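Local coordinates for TerD domain-containing protein (Streptomyces avermitilis, PDB 2QNG) that is of unknown function but binds two calcium ions through a TerD domain, named after tellurite-resistance proteins, at residues 29-34 against 139-144; 52-57 against 117-122; 81-86 against 101-106; 159-164 against 178-183. One frame throughout, in Å; residues are numbered along the deposited sequence.

Interaction 1 of 4, residues 29-34 against 139-144; sequences GIRKVE and MREGYT
The guanidinium of Arg140, in the conformer described, offers its edge to Glu34 OE1, which lies close to its plane, while the carboxylate of Glu34 is turned 71° to that plane. OE1 accepts two side-on bonds, from Arg140 NH2 (3.0 Å) through its syn lone pair and from Arg140 NE from above the carboxylate plane. Glu34 OE2 has a second salt bridge, to Arg138. A water donates to both Glu34 OE1 and Gly142 O, bridging the carboxylate to the beta turn at 141-144.

The carboxylate of Glu141 grips backbone instead. With CG anti to the backbone N (chi1 171°), the extended chain carries OE2 to the backbone of the loop at 30-32, where Arg31 N (2.8 Å) and Lys32 N (3.2 Å) donate from the same face of the carboxylate. Replacing Glu141 by alanine would probably leave both amides without this acceptor and weaken the tie between the loop and strand 135-141.

Glu34 N bonds to Arg140 O at 2.8 Å, and Arg140 N returns the bond to Glu34 O, an antiparallel hydrogen-bonded pair. Strand 33-40 thereby joins strand 135-141, while its other edge pairs with strand 98-102 through Val33 and Leu102. Beyond strand 135-141 runs strand 144-149.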
loop_
_atom_site.group_PDB
_atom_site.type_symbol
_atom_site.label_atom_id
_atom_site.label_comp_id
_atom_site.label_asym_id
_atom_site.label_seq_id
_atom_site.Cartn_x
_atom_site.Cartn_y
_atom_site.Cartn_z
ATOM N N GLY A 29 10.367 -16.409 1.177
ATOM C CA GLY A 29 10.875 -16.663 -0.176
ATOM C C GLY A 29 10.104 -15.920 -1.265
ATOM O O GLY A 29 10.083 -16.331 -2.432
ATOM N N ILE A 30 9.510 -14.796 -0.890
ATOM C CA ILE A 30 8.653 -14.010 -1.786
ATOM C C ILE A 30 9.513 -13.332 -2.865
ATOM O O ILE A 30 10.500 -12.675 -2.533
ATOM C CB ILE A 30 7.859 -12.935 -0.978
ATOM C CG1 ILE A 30 6.995 -13.567 0.134
ATOM C CG2 ILE A 30 7.006 -12.077 -1.903
ATOM C CD1 ILE A 30 5.989 -14.634 -0.346
ATOM N N ARG A 31 9.125 -13.451 -4.141
ATOM C CA ARG A 31 9.900 -12.847 -5.239
ATOM C C ARG A 31 9.211 -11.646 -5.918
ATOM O O ARG A 31 9.869 -10.712 -6.369
ATOM C CB ARG A 31 10.226 -13.885 -6.331
ATOM C CG ARG A 31 10.891 -15.185 -5.887
ATOM C CD ARG A 31 12.359 -15.042 -5.803
ATOM N NE ARG A 31 13.003 -16.274 -5.338
ATOM C CZ ARG A 31 13.417 -17.267 -6.123
ATOM N NH1 ARG A 31 13.273 -17.207 -7.444
ATOM N NH2 ARG A 31 13.993 -18.319 -5.572
ATOM N N LYS A 32 7.891 -11.698 -6.035
ATOM C CA LYS A 32 7.131 -10.668 -6.739
ATOM C C LYS A 32 5.750 -10.650 -6.127
ATOM O O LYS A 32 5.135 -11.709 -5.942
ATOM C CB LYS A 32 7.011 -11.019 -8.214
ATOM C CG LYS A 32 6.334 -9.965 -9.058
ATOM C CD LYS A 32 6.424 -10.319 -10.521
ATOM C CE LYS A 32 5.560 -9.403 -11.349
ATOM N NZ LYS A 32 5.570 -9.784 -12.786
ATOM N N VAL A 33 5.256 -9.447 -5.847
ATOM C CA VAL A 33 3.974 -9.255 -5.154
ATOM C C VAL A 33 3.110 -8.324 -5.994
ATOM O O VAL A 33 3.606 -7.362 -6.590
ATOM C CB VAL A 33 4.195 -8.618 -3.737
ATOM C CG1 VAL A 33 2.908 -8.204 -3.021
ATOM C CG2 VAL A 33 4.978 -9.577 -2.876
ATOM N N GLU A 34 1.820 -8.611 -6.007
ATOM C CA GLU A 34 0.844 -7.681 -6.555
ATOM C C GLU A 34 -0.075 -7.288 -5.418
ATOM O O GLU A 34 -0.594 -8.159 -4.735
ATOM C CB GLU A 34 0.053 -8.362 -7.668
ATOM C CG GLU A 34 -1.035 -7.543 -8.398
ATOM C CD GLU A 34 -2.132 -8.470 -8.983
ATOM O OE1 GLU A 34 -1.723 -9.344 -9.799
ATOM O OE2 GLU A 34 -3.346 -8.358 -8.583
HETATM N N MSE A 139 -3.489 -9.269 -1.797
HETATM C CA MSE A 139 -2.075 -9.343 -2.119
HETATM C C MSE A 139 -1.758 -10.752 -2.544
HETATM O O MSE A 139 -2.205 -11.700 -1.910
HETATM C CB MSE A 139 -1.205 -8.962 -0.934
HETATM C CG MSE A 139 -0.827 -7.518 -0.935
HETATM SE SE MSE A 139 0.281 -7.021 0.564
HETATM C CE MSE A 139 -1.045 -7.318 1.939
ATOM N N ARG A 140 -0.997 -10.862 -3.636
ATOM C CA ARG A 140 -0.594 -12.185 -4.066
ATOM C C ARG A 140 0.814 -12.221 -4.638
ATOM O O ARG A 140 1.416 -11.187 -4.975
ATOM C CB ARG A 140 -1.587 -12.756 -5.057
ATOM C CG ARG A 140 -1.619 -11.995 -6.330
ATOM C CD ARG A 140 -2.608 -12.609 -7.267
ATOM N NE ARG A 140 -2.558 -11.970 -8.573
ATOM C CZ ARG A 140 -3.275 -12.376 -9.618
ATOM N NH1 ARG A 140 -4.106 -13.409 -9.499
ATOM N NH2 ARG A 140 -3.164 -11.744 -10.776
ATOM N N GLU A 141 1.352 -13.437 -4.630
ATOM C CA GLU A 141 2.605 -13.723 -5.303
ATOM C C GLU A 141 2.285 -14.672 -6.424
ATOM O O GLU A 141 1.857 -15.799 -6.168
ATOM C CB GLU A 141 3.639 -14.383 -4.428
ATOM C CG GLU A 141 4.777 -14.808 -5.387
ATOM C CD GLU A 141 6.065 -15.093 -4.750
ATOM O OE1 GLU A 141 6.059 -15.680 -3.648
ATOM O OE2 GLU A 141 7.065 -14.762 -5.419
ATOM N N GLY A 142 2.465 -14.236 -7.665
ATOM C CA GLY A 142 1.961 -15.028 -8.778
ATOM C C GLY A 142 0.464 -15.215 -8.593
ATOM O O GLY A 142 -0.296 -14.254 -8.439
ATOM N N TYR A 143 0.041 -16.470 -8.513
ATOM C CA TYR A 143 -1.354 -16.784 -8.308
ATOM C C TYR A 143 -1.667 -17.139 -6.852
ATOM O O TYR A 143 -2.801 -17.469 -6.524
ATOM C CB TYR A 143 -1.771 -17.937 -9.209
ATOM C CG TYR A 143 -1.692 -17.671 -10.703
ATOM C CD1 TYR A 143 -2.012 -16.421 -11.241
ATOM C CD2 TYR A 143 -1.329 -18.689 -11.578
ATOM C CE1 TYR A 143 -1.967 -16.202 -12.613
ATOM C CE2 TYR A 143 -1.279 -18.476 -12.961
ATOM C CZ TYR A 143 -1.597 -17.224 -13.469
ATOM O OH TYR A 143 -1.537 -17.014 -14.842
ATOM N N THR A 144 -0.664 -17.076 -5.984
ATOM C CA THR A 144 -0.859 -17.421 -4.569
ATOM C C THR A 144 -1.348 -16.215 -3.773
ATOM O O THR A 144 -0.629 -15.226 -3.628
ATOM C CB THR A 144 0.438 -17.949 -3.972
ATOM O OG1 THR A 144 0.780 -19.171 -4.636
ATOM C CG2 THR A 144 0.342 -18.167 -2.460
HETATM O O HOH W 1 3.149 -11.516 -8.580
HETATM O O HOH W 2 0.006 -11.785 -9.294
#

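Interaction 2 of 4, residues 52-57 against 117-122; sequences DIVAAT and GVVIQQ. With CA (calcium ion), chain C.
Asp52 divides its carboxylate between a calcium ion and Gln121: OD1 binds the metal at 2.2 Å, and OD2 accepts a hydrogen bond from Gln121 NE2 at 2.8 Å. The amide donates nearly within its own plane, but reaches OD2 on the anti side, somewhat out of the carboxylate plane, the two flat groups being 58° apart. In Gln121, CG stands beside the backbone N and the chain bends at chi2 (-71°), bringing NE2 back to OD2. This partly exposed amide is the more open side of the contact; an alanine in its place would probably leave OD2 without this donor, so that the metal-binding carboxylate would be less firmly fixed in rotation.

The rest is buried and close. Asp52 and Val119 form a hydrogen-bonded antiparallel pair, with Asp52 N 2.8 Å from Val119 O, and Val54 pairs likewise with Gly117. Between them Ile53 and Val118 make a non-hydrogen-bonded pair. Val119 CG2 lies 3.6 Å from Asp52 CB, packing against the stem of the calcium ligand. Val54 CG1, in the conformer described, lies 3.8 Å from Gly117 O.

Leu51, Asp50, Glu98 and Ser88 complete the protein ligands, joined by a water; Glu98 OE2 also accepts from Ile53 N. On the Asp52-Val54-Val119 face the helix 186-192 covers the valines with Phe189, whereas Ile53 and Val118 point to strand 33-40 of the other sheet. Strands 69-71 and 159-167 flank the pair.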
loop_
_atom_site.group_PDB
_atom_site.type_symbol
_atom_site.label_atom_id
_atom_site.label_comp_id
_atom_site.label_asym_id
_atom_site.label_seq_id
_atom_site.Cartn_x
_atom_site.Cartn_y
_atom_site.Cartn_z
ATOM N N ASP A 52 -5.415 5.538 -2.662
ATOM C CA ASP A 52 -4.158 5.378 -3.383
ATOM C C ASP A 52 -3.302 4.334 -2.695
ATOM O O ASP A 52 -3.158 4.350 -1.473
ATOM C CB ASP A 52 -3.360 6.682 -3.390
ATOM C CG ASP A 52 -3.971 7.753 -4.289
ATOM O OD1 ASP A 52 -4.718 7.452 -5.219
ATOM O OD2 ASP A 52 -3.656 8.938 -4.088
ATOM N N ILE A 53 -2.690 3.449 -3.493
ATOM C CA ILE A 53 -1.688 2.517 -2.973
ATOM C C ILE A 53 -0.345 3.255 -2.922
ATOM O O ILE A 53 0.016 3.993 -3.855
ATOM C CB ILE A 53 -1.556 1.283 -3.875
ATOM C CG1 ILE A 53 -2.900 0.562 -3.999
ATOM C CG2 ILE A 53 -0.492 0.361 -3.316
ATOM C CD1 ILE A 53 -2.878 -0.588 -5.005
ATOM N N VAL A 54 0.370 3.039 -1.820
ATOM C CA VAL A 54 1.711 3.612 -1.696
ATOM C C VAL A 54 2.648 2.563 -1.124
ATOM O O VAL A 54 2.264 1.738 -0.290
ATOM C CB VAL A 54 1.732 4.936 -0.862
ATOM C CG1 VAL A 54 1.137 4.706 0.474
ATOM C CG2 VAL A 54 3.157 5.483 -0.727
ATOM N N ALA A 55 3.880 2.568 -1.645
ATOM C CA ALA A 55 4.919 1.682 -1.117
ATOM C C ALA A 55 6.120 2.506 -0.696
ATOM O O ALA A 55 6.421 3.525 -1.323
ATOM C CB ALA A 55 5.322 0.647 -2.147
ATOM N N ALA A 56 6.826 2.026 0.325
ATOM C CA ALA A 56 8.043 2.673 0.783
ATOM C C ALA A 56 9.120 1.632 0.956
ATOM O O ALA A 56 8.840 0.532 1.446
ATOM C CB ALA A 56 7.811 3.449 2.074
ATOM N N THR A 57 10.345 1.975 0.533
ATOM C CA THR A 57 11.502 1.098 0.747
ATOM C C THR A 57 12.360 1.670 1.865
ATOM O O THR A 57 12.387 2.899 2.087
ATOM C CB THR A 57 12.348 0.985 -0.509
ATOM O OG1 THR A 57 12.760 2.305 -0.842
ATOM C CG2 THR A 57 11.500 0.371 -1.637
ATOM N N GLY A 117 0.936 0.355 1.761
ATOM C CA GLY A 117 -0.195 0.978 2.449
ATOM C C GLY A 117 -1.214 1.513 1.489
ATOM O O GLY A 117 -0.996 1.530 0.266
ATOM N N VAL A 118 -2.332 1.963 2.070
ATOM C CA VAL A 118 -3.432 2.510 1.313
ATOM C C VAL A 118 -3.846 3.784 2.033
ATOM O O VAL A 118 -4.117 3.751 3.243
ATOM C CB VAL A 118 -4.621 1.526 1.238
ATOM C CG1 VAL A 118 -5.824 2.145 0.529
ATOM C CG2 VAL A 118 -4.196 0.221 0.554
ATOM N N VAL A 119 -3.884 4.897 1.293
ATOM C CA VAL A 119 -4.381 6.153 1.842
ATOM C C VAL A 119 -5.712 6.517 1.222
ATOM O O VAL A 119 -5.936 6.240 0.039
ATOM C CB VAL A 119 -3.376 7.309 1.612
ATOM C CG1 VAL A 119 -2.055 6.992 2.252
ATOM C CG2 VAL A 119 -3.170 7.619 0.112
ATOM N N ILE A 120 -6.565 7.175 2.004
ATOM C CA ILE A 120 -7.770 7.760 1.476
ATOM C C ILE A 120 -7.489 9.241 1.317
ATOM O O ILE A 120 -7.070 9.910 2.269
ATOM C CB ILE A 120 -8.941 7.592 2.435
ATOM C CG1 ILE A 120 -9.184 6.114 2.757
ATOM C CG2 ILE A 120 -10.203 8.272 1.850
ATOM C CD1 ILE A 120 -10.063 5.902 3.956
ATOM N N GLN A 121 -7.675 9.762 0.106
ATOM C CA GLN A 121 -7.479 11.204 -0.096
ATOM C C GLN A 121 -8.482 11.986 0.752
ATOM O O GLN A 121 -9.652 11.609 0.847
ATOM C CB GLN A 121 -7.652 11.581 -1.566
ATOM C CG GLN A 121 -6.486 11.079 -2.436
ATOM C CD GLN A 121 -5.177 11.836 -2.185
ATOM O OE1 GLN A 121 -5.186 12.982 -1.721
ATOM N NE2 GLN A 121 -4.058 11.187 -2.455
ATOM N N GLN A 122 -8.006 13.089 1.350
ATOM C CA GLN A 122 -8.777 13.856 2.344
ATOM C C GLN A 122 -9.113 15.269 1.898
ATOM O O GLN A 122 -9.902 15.939 2.552
ATOM C CB GLN A 122 -7.989 13.958 3.668
ATOM C CG GLN A 122 -7.686 12.622 4.338
ATOM C CD GLN A 122 -8.945 11.881 4.699
ATOM O OE1 GLN A 122 -9.816 12.418 5.389
ATOM N NE2 GLN A 122 -9.039 10.627 4.260
HETATM CA CA CA C . -6.372 6.563 -6.432
HETATM O O HOH W 3 -5.177 7.710 -8.080
#

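Interaction 3 of 4, residues 81-86 against 101-106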
loop_
_atom_site.group_PDB
_atom_site.type_symbol
_atom_site.label_atom_id
_atom_site.label_comp_id
_atom_site.label_asym_id
_atom_site.label_seq_id
_atom_site.Cartn_x
_atom_site.Cartn_y
_atom_site.Cartn_z
ATOM N N THR A 81 11.484 -1.154 -10.168
ATOM C CA THR A 81 11.209 -2.463 -9.592
ATOM C C THR A 81 9.881 -2.498 -8.862
ATOM O O THR A 81 9.372 -3.574 -8.606
ATOM C CB THR A 81 12.323 -2.915 -8.633
ATOM O OG1 THR A 81 12.453 -1.973 -7.557
ATOM C CG2 THR A 81 13.653 -3.005 -9.388
ATOM N N ILE A 82 9.336 -1.332 -8.505
ATOM C CA ILE A 82 8.045 -1.229 -7.819
ATOM C C ILE A 82 7.280 -0.218 -8.647
ATOM O O ILE A 82 7.812 0.865 -8.946
ATOM C CB ILE A 82 8.189 -0.704 -6.382
ATOM C CG1 ILE A 82 8.912 -1.730 -5.499
ATOM C CG2 ILE A 82 6.829 -0.359 -5.790
ATOM C CD1 ILE A 82 9.368 -1.208 -4.133
ATOM N N TYR A 83 6.067 -0.580 -9.070
ATOM C CA TYR A 83 5.353 0.270 -10.012
ATOM C C TYR A 83 3.852 0.103 -9.907
ATOM O O TYR A 83 3.352 -1.003 -9.671
ATOM C CB TYR A 83 5.822 0.037 -11.464
ATOM C CG TYR A 83 5.920 -1.399 -11.929
ATOM C CD1 TYR A 83 4.887 -1.982 -12.666
ATOM C CD2 TYR A 83 7.046 -2.174 -11.626
ATOM C CE1 TYR A 83 4.967 -3.298 -13.110
ATOM C CE2 TYR A 83 7.136 -3.501 -12.058
ATOM C CZ TYR A 83 6.107 -4.048 -12.817
ATOM O OH TYR A 83 6.219 -5.362 -13.247
ATOM N N LEU A 84 3.151 1.217 -10.090
ATOM C CA LEU A 84 1.712 1.203 -10.092
ATOM C C LEU A 84 1.274 0.772 -11.499
ATOM O O LEU A 84 1.725 1.332 -12.507
ATOM C CB LEU A 84 1.172 2.586 -9.705
ATOM C CG LEU A 84 -0.317 2.705 -9.432
ATOM C CD1 LEU A 84 -0.683 2.006 -8.145
ATOM C CD2 LEU A 84 -0.654 4.170 -9.357
ATOM N N ASN A 85 0.432 -0.248 -11.567
ATOM C CA ASN A 85 -0.045 -0.766 -12.868
ATOM C C ASN A 85 -1.249 0.031 -13.349
ATOM O O ASN A 85 -1.418 0.262 -14.553
ATOM C CB ASN A 85 -0.407 -2.258 -12.752
ATOM C CG ASN A 85 0.734 -3.068 -12.154
ATOM O OD1 ASN A 85 0.727 -3.383 -10.979
ATOM N ND2 ASN A 85 1.749 -3.322 -12.940
ATOM N N ARG A 86 -2.092 0.443 -12.413
ATOM C CA ARG A 86 -3.241 1.234 -12.765
ATOM C C ARG A 86 -3.771 1.904 -11.525
ATOM O O ARG A 86 -3.515 1.444 -10.409
ATOM C CB ARG A 86 -4.280 0.383 -13.469
ATOM C CG ARG A 86 -4.989 -0.543 -12.573
ATOM C CD ARG A 86 -6.492 -0.390 -12.842
ATOM N NE ARG A 86 -7.261 -1.608 -12.630
ATOM C CZ ARG A 86 -6.882 -2.826 -13.023
ATOM N NH1 ARG A 86 -5.741 -2.998 -13.680
ATOM N NH2 ARG A 86 -7.664 -3.875 -12.765
ATOM N N THR A 101 2.650 -3.437 -8.438
ATOM C CA THR A 101 3.551 -4.580 -8.501
ATOM C C THR A 101 4.872 -4.262 -7.797
ATOM O O THR A 101 5.426 -3.175 -7.986
ATOM C CB THR A 101 3.826 -4.911 -9.961
ATOM O OG1 THR A 101 2.583 -5.250 -10.597
ATOM C CG2 THR A 101 4.782 -6.098 -10.116
ATOM N N LEU A 102 5.343 -5.210 -6.970
ATOM C CA LEU A 102 6.620 -5.059 -6.288
ATOM C C LEU A 102 7.513 -6.229 -6.651
ATOM O O LEU A 102 7.270 -7.346 -6.227
ATOM C CB LEU A 102 6.405 -4.995 -4.770
ATOM C CG LEU A 102 5.411 -3.876 -4.362
ATOM C CD1 LEU A 102 3.989 -4.397 -4.156
ATOM C CD2 LEU A 102 5.898 -3.217 -3.104
ATOM N N GLU A 103 8.511 -5.966 -7.488
ATOM C CA GLU A 103 9.465 -6.992 -7.912
ATOM C C GLU A 103 10.554 -7.088 -6.861
ATOM O O GLU A 103 11.711 -6.655 -7.069
ATOM C CB GLU A 103 9.993 -6.710 -9.338
ATOM C CG GLU A 103 8.834 -6.916 -10.338
ATOM C CD GLU A 103 9.100 -6.614 -11.812
ATOM O OE1 GLU A 103 10.161 -6.165 -12.141
ATOM O OE2 GLU A 103 8.179 -6.819 -12.625
ATOM N N LEU A 104 10.192 -7.678 -5.725
ATOM C CA LEU A 104 11.076 -7.668 -4.565
ATOM C C LEU A 104 12.412 -8.349 -4.842
ATOM O O LEU A 104 13.470 -7.911 -4.362
ATOM C CB LEU A 104 10.400 -8.368 -3.385
ATOM C CG LEU A 104 9.149 -7.692 -2.784
ATOM C CD1 LEU A 104 8.588 -8.499 -1.654
ATOM C CD2 LEU A 104 9.439 -6.272 -2.319
ATOM N N ASN A 105 12.379 -9.430 -5.625
ATOM C CA ASN A 105 13.628 -10.133 -5.977
ATOM C C ASN A 105 14.665 -9.199 -6.601
ATOM O O ASN A 105 15.875 -9.399 -6.419
ATOM C CB ASN A 105 13.296 -11.282 -6.947
ATOM C CG ASN A 105 14.512 -12.066 -7.365
ATOM O OD1 ASN A 105 15.197 -12.619 -6.535
ATOM N ND2 ASN A 105 14.759 -12.131 -8.667
ATOM N N ARG A 106 14.179 -8.233 -7.393
ATOM C CA ARG A 106 15.066 -7.331 -8.107
ATOM C C ARG A 106 15.604 -6.170 -7.276
ATOM O O ARG A 106 16.499 -5.451 -7.763
ATOM C CB ARG A 106 14.378 -6.769 -9.353
ATOM C CG ARG A 106 14.052 -7.819 -10.418
ATOM C CD ARG A 106 13.315 -7.123 -11.620
ATOM N NE ARG A 106 14.090 -5.995 -12.167
ATOM C CZ ARG A 106 13.591 -4.857 -12.668
ATOM N NH1 ARG A 106 12.279 -4.601 -12.713
ATOM N NH2 ARG A 106 14.432 -3.940 -13.128
#
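Strand 82-86 and strand 98-102 run antiparallel, with Tyr83 N and O bonded to Thr101 O and N, Ile82 facing Leu102 in a non-hydrogen-bonded pair, and Glu103 N donating to Thr81 O (2.8 Å).

The Tyr83 side chain leans over its neighbour: with CG set between backbone N and carbonyl carbon (chi1 48°), the ring lies alongside Thr101, whose CB makes a CH-pi contact 3.9 Å from the centroid, over one face. At the ring's edge Tyr83 OH donates to Glu103 OE2 at 2.5 Å, reaching it from above the carboxylate plane, which stands almost perpendicular to the ring (88°). Glu103 OE1 meanwhile takes a salt bridge from Arg106 NH1, met nearly in the guanidinium plane at 2.7 Å. Two partners thus hold the carboxylate; the Glu103 backbone is the centre of an inverse gamma turn. Thr81 CG2 covers the centre of one guanidinium face, 3.8 Å from Arg106 CZ, while Thr81 OG1 bonds to Asp79.

On the other face, Ile82 CG2 meets Leu102 CD2 at 4.0 Å. This pair turns inward to Ala55 of strand 51-59, with Leu102 also on strand 111-120; a classic beta bulge, Asn85 and Arg86 both facing Val99, lies toward the connecting loop of the hairpin, and strand 33-40 flanks strand 98-102.

Interaction 4 of 4, residues 159-164 against 178-183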
loop_
_atom_site.group_PDB
_atom_site.type_symbol
_atom_site.label_atom_id
_atom_site.label_comp_id
_atom_site.label_asym_id
_atom_site.label_seq_id
_atom_site.Cartn_x
_atom_site.Cartn_y
_atom_site.Cartn_z
ATOM N N ALA A 159 -5.868 6.184 6.665
ATOM C CA ALA A 159 -4.819 5.482 5.924
ATOM C C ALA A 159 -4.467 4.232 6.715
ATOM O O ALA A 159 -4.766 4.144 7.920
ATOM C CB ALA A 159 -3.581 6.354 5.732
ATOM N N ALA A 160 -3.844 3.257 6.061
ATOM C CA ALA A 160 -3.405 2.062 6.784
ATOM C C ALA A 160 -2.200 1.455 6.100
ATOM O O ALA A 160 -2.150 1.419 4.860
ATOM C CB ALA A 160 -4.548 1.015 6.830
ATOM N N THR A 161 -1.230 0.982 6.871
ATOM C CA THR A 161 -0.272 0.061 6.256
ATOM C C THR A 161 -0.947 -1.316 6.209
ATOM O O THR A 161 -1.740 -1.668 7.109
ATOM C CB THR A 161 1.046 -0.011 7.037
ATOM O OG1 THR A 161 0.785 -0.391 8.393
ATOM C CG2 THR A 161 1.779 1.343 7.026
ATOM N N VAL A 162 -0.656 -2.065 5.146
ATOM C CA VAL A 162 -1.385 -3.293 4.886
ATOM C C VAL A 162 -0.476 -4.484 4.726
ATOM O O VAL A 162 -0.911 -5.568 4.370
ATOM C CB VAL A 162 -2.366 -3.151 3.683
ATOM C CG1 VAL A 162 -3.405 -2.033 3.944
ATOM C CG2 VAL A 162 -1.651 -2.929 2.316
ATOM N N GLY A 163 0.796 -4.295 5.017
ATOM C CA GLY A 163 1.738 -5.403 4.864
ATOM C C GLY A 163 3.154 -4.909 4.856
ATOM O O GLY A 163 3.417 -3.760 4.524
ATOM N N GLU A 164 4.057 -5.812 5.208
ATOM C CA GLU A 164 5.466 -5.544 5.386
ATOM C C GLU A 164 6.224 -6.705 4.754
ATOM O O GLU A 164 5.762 -7.846 4.908
ATOM C CB GLU A 164 5.729 -5.554 6.897
ATOM C CG GLU A 164 7.083 -5.115 7.286
ATOM C CD GLU A 164 7.344 -5.259 8.767
ATOM O OE1 GLU A 164 6.517 -5.859 9.486
ATOM O OE2 GLU A 164 8.396 -4.792 9.180
ATOM N N GLY A 178 -0.429 -7.813 8.505
ATOM C CA GLY A 178 -0.906 -6.937 9.559
ATOM C C GLY A 178 -1.388 -5.668 8.922
ATOM O O GLY A 178 -0.738 -5.129 8.036
ATOM N N ILE A 179 -2.568 -5.234 9.335
ATOM C CA ILE A 179 -3.149 -3.981 8.886
ATOM C C ILE A 179 -3.122 -3.040 10.085
ATOM O O ILE A 179 -3.601 -3.407 11.173
ATOM C CB ILE A 179 -4.628 -4.148 8.469
ATOM C CG1 ILE A 179 -4.861 -5.357 7.547
ATOM C CG2 ILE A 179 -5.198 -2.829 7.938
ATOM C CD1 ILE A 179 -4.310 -5.265 6.186
ATOM N N HIS A 180 -2.550 -1.846 9.904
ATOM C CA HIS A 180 -2.389 -0.886 11.003
ATOM C C HIS A 180 -2.899 0.460 10.567
ATOM O O HIS A 180 -2.461 0.987 9.547
ATOM C CB HIS A 180 -0.921 -0.775 11.398
ATOM C CG HIS A 180 -0.398 -2.025 12.028
ATOM N ND1 HIS A 180 0.323 -2.973 11.333
ATOM C CD2 HIS A 180 -0.522 -2.498 13.294
ATOM C CE1 HIS A 180 0.638 -3.966 12.147
ATOM N NE2 HIS A 180 0.135 -3.703 13.340
ATOM N N GLY A 181 -3.841 0.992 11.337
ATOM C CA GLY A 181 -4.493 2.237 10.988
ATOM C C GLY A 181 -3.749 3.475 11.424
ATOM O O GLY A 181 -3.086 3.500 12.465
ATOM N N TYR A 182 -3.870 4.514 10.601
ATOM C CA TYR A 182 -3.280 5.836 10.839
ATOM C C TYR A 182 -4.362 6.896 10.678
ATOM O O TYR A 182 -5.331 6.707 9.931
ATOM C CB TYR A 182 -2.168 6.117 9.813
ATOM C CG TYR A 182 -0.897 5.329 10.014
ATOM C CD1 TYR A 182 0.275 5.976 10.392
ATOM C CD2 TYR A 182 -0.858 3.944 9.836
ATOM C CE1 TYR A 182 1.452 5.278 10.568
ATOM C CE2 TYR A 182 0.317 3.227 10.002
ATOM C CZ TYR A 182 1.468 3.902 10.393
ATOM O OH TYR A 182 2.641 3.197 10.575
ATOM N N ASP A 183 -4.172 8.035 11.348
ATOM C CA ASP A 183 -5.130 9.141 11.307
ATOM C C ASP A 183 -4.648 10.282 10.417
ATOM O O ASP A 183 -5.244 11.367 10.424
ATOM C CB ASP A 183 -5.412 9.696 12.712
ATOM C CG ASP A 183 -6.047 8.681 13.632
ATOM O OD1 ASP A 183 -6.971 7.943 13.215
ATOM O OD2 ASP A 183 -5.651 8.663 14.821
HETATM O O HOH W 4 2.552 0.472 10.312
HETATM O O HOH W 5 1.148 -3.035 8.058
HETATM O O HOH W 6 -1.475 -7.961 5.757
#
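Thr161 and His180 hold the middle of this antiparallel pairing: Thr161 N donates to His180 O, and His180 N returns the bond to Thr161 O at 2.9 Å. Tyr182 N donates to Ala159 O, also at 2.9 Å, but the reverse bond from Ala159 N is weak, so the pairing slackens toward that end.

Among the side chains, Thr161 takes the leading part. Its OG1 sits between backbone N and carbonyl carbon (chi1 57°), which turns CG2 toward the Tyr182 ring, 3.8 Å from CE2. The hydroxyl meets two waters: one, 2.7 Å from Thr161 OG1, also binds Tyr182 OH, and the other also donates to Gly178 O and makes a weak bond with His180 ND1. Water thus ties threonine to tyrosine. Ile179 bends its CD1 over Val162, 3.8 Å from Val162 CB, and sets CG2 4.1 Å from Ala160 CB. A third water bridges Val162 O and Gly178 N.

Outside this shell, Phe189 of helix 186-192 meets the Tyr182 ring edge-to-face and also packs on Ala159 and Thr161. Val162 rests against Val116 and Val118, and Ala160 bonds through its backbone to Val118. Gly163 and Gly178 adopt backbone angles at which a CB would jam against the preceding carbonyl. The arrangement is a beta hairpin, strands 159-167 and 173-182, closing one side of a five-stranded antiparallel sheet, with strand 173-182 outermost.

Overall arrangement
The four contacts span two five-stranded antiparallel sheets that pack face to face. Interactions 1 and 3 lie in one sheet, their centres 11 Å apart; interactions 2 and 4 lie in the other, centres 9 Å apart, joined by Ala160 O to Val118 N at 2.8 Å. Between the sheets, Thr57 CG2 of interaction 2 packs 3.6 Å from Ile82 CD1 of interaction 3. Along the chain, interaction 3 is nested inside the loops closed by interactions 1 and 2, whereas interaction 4 follows them all. Calcium enters directly at interaction 2; the side chains of Ala159 and Asn85 are each about 12 Å from a bound calcium, and that of Glu34 about 14 Å. Trp39, Gly91, Gly93 and Asp97 bind the other ion.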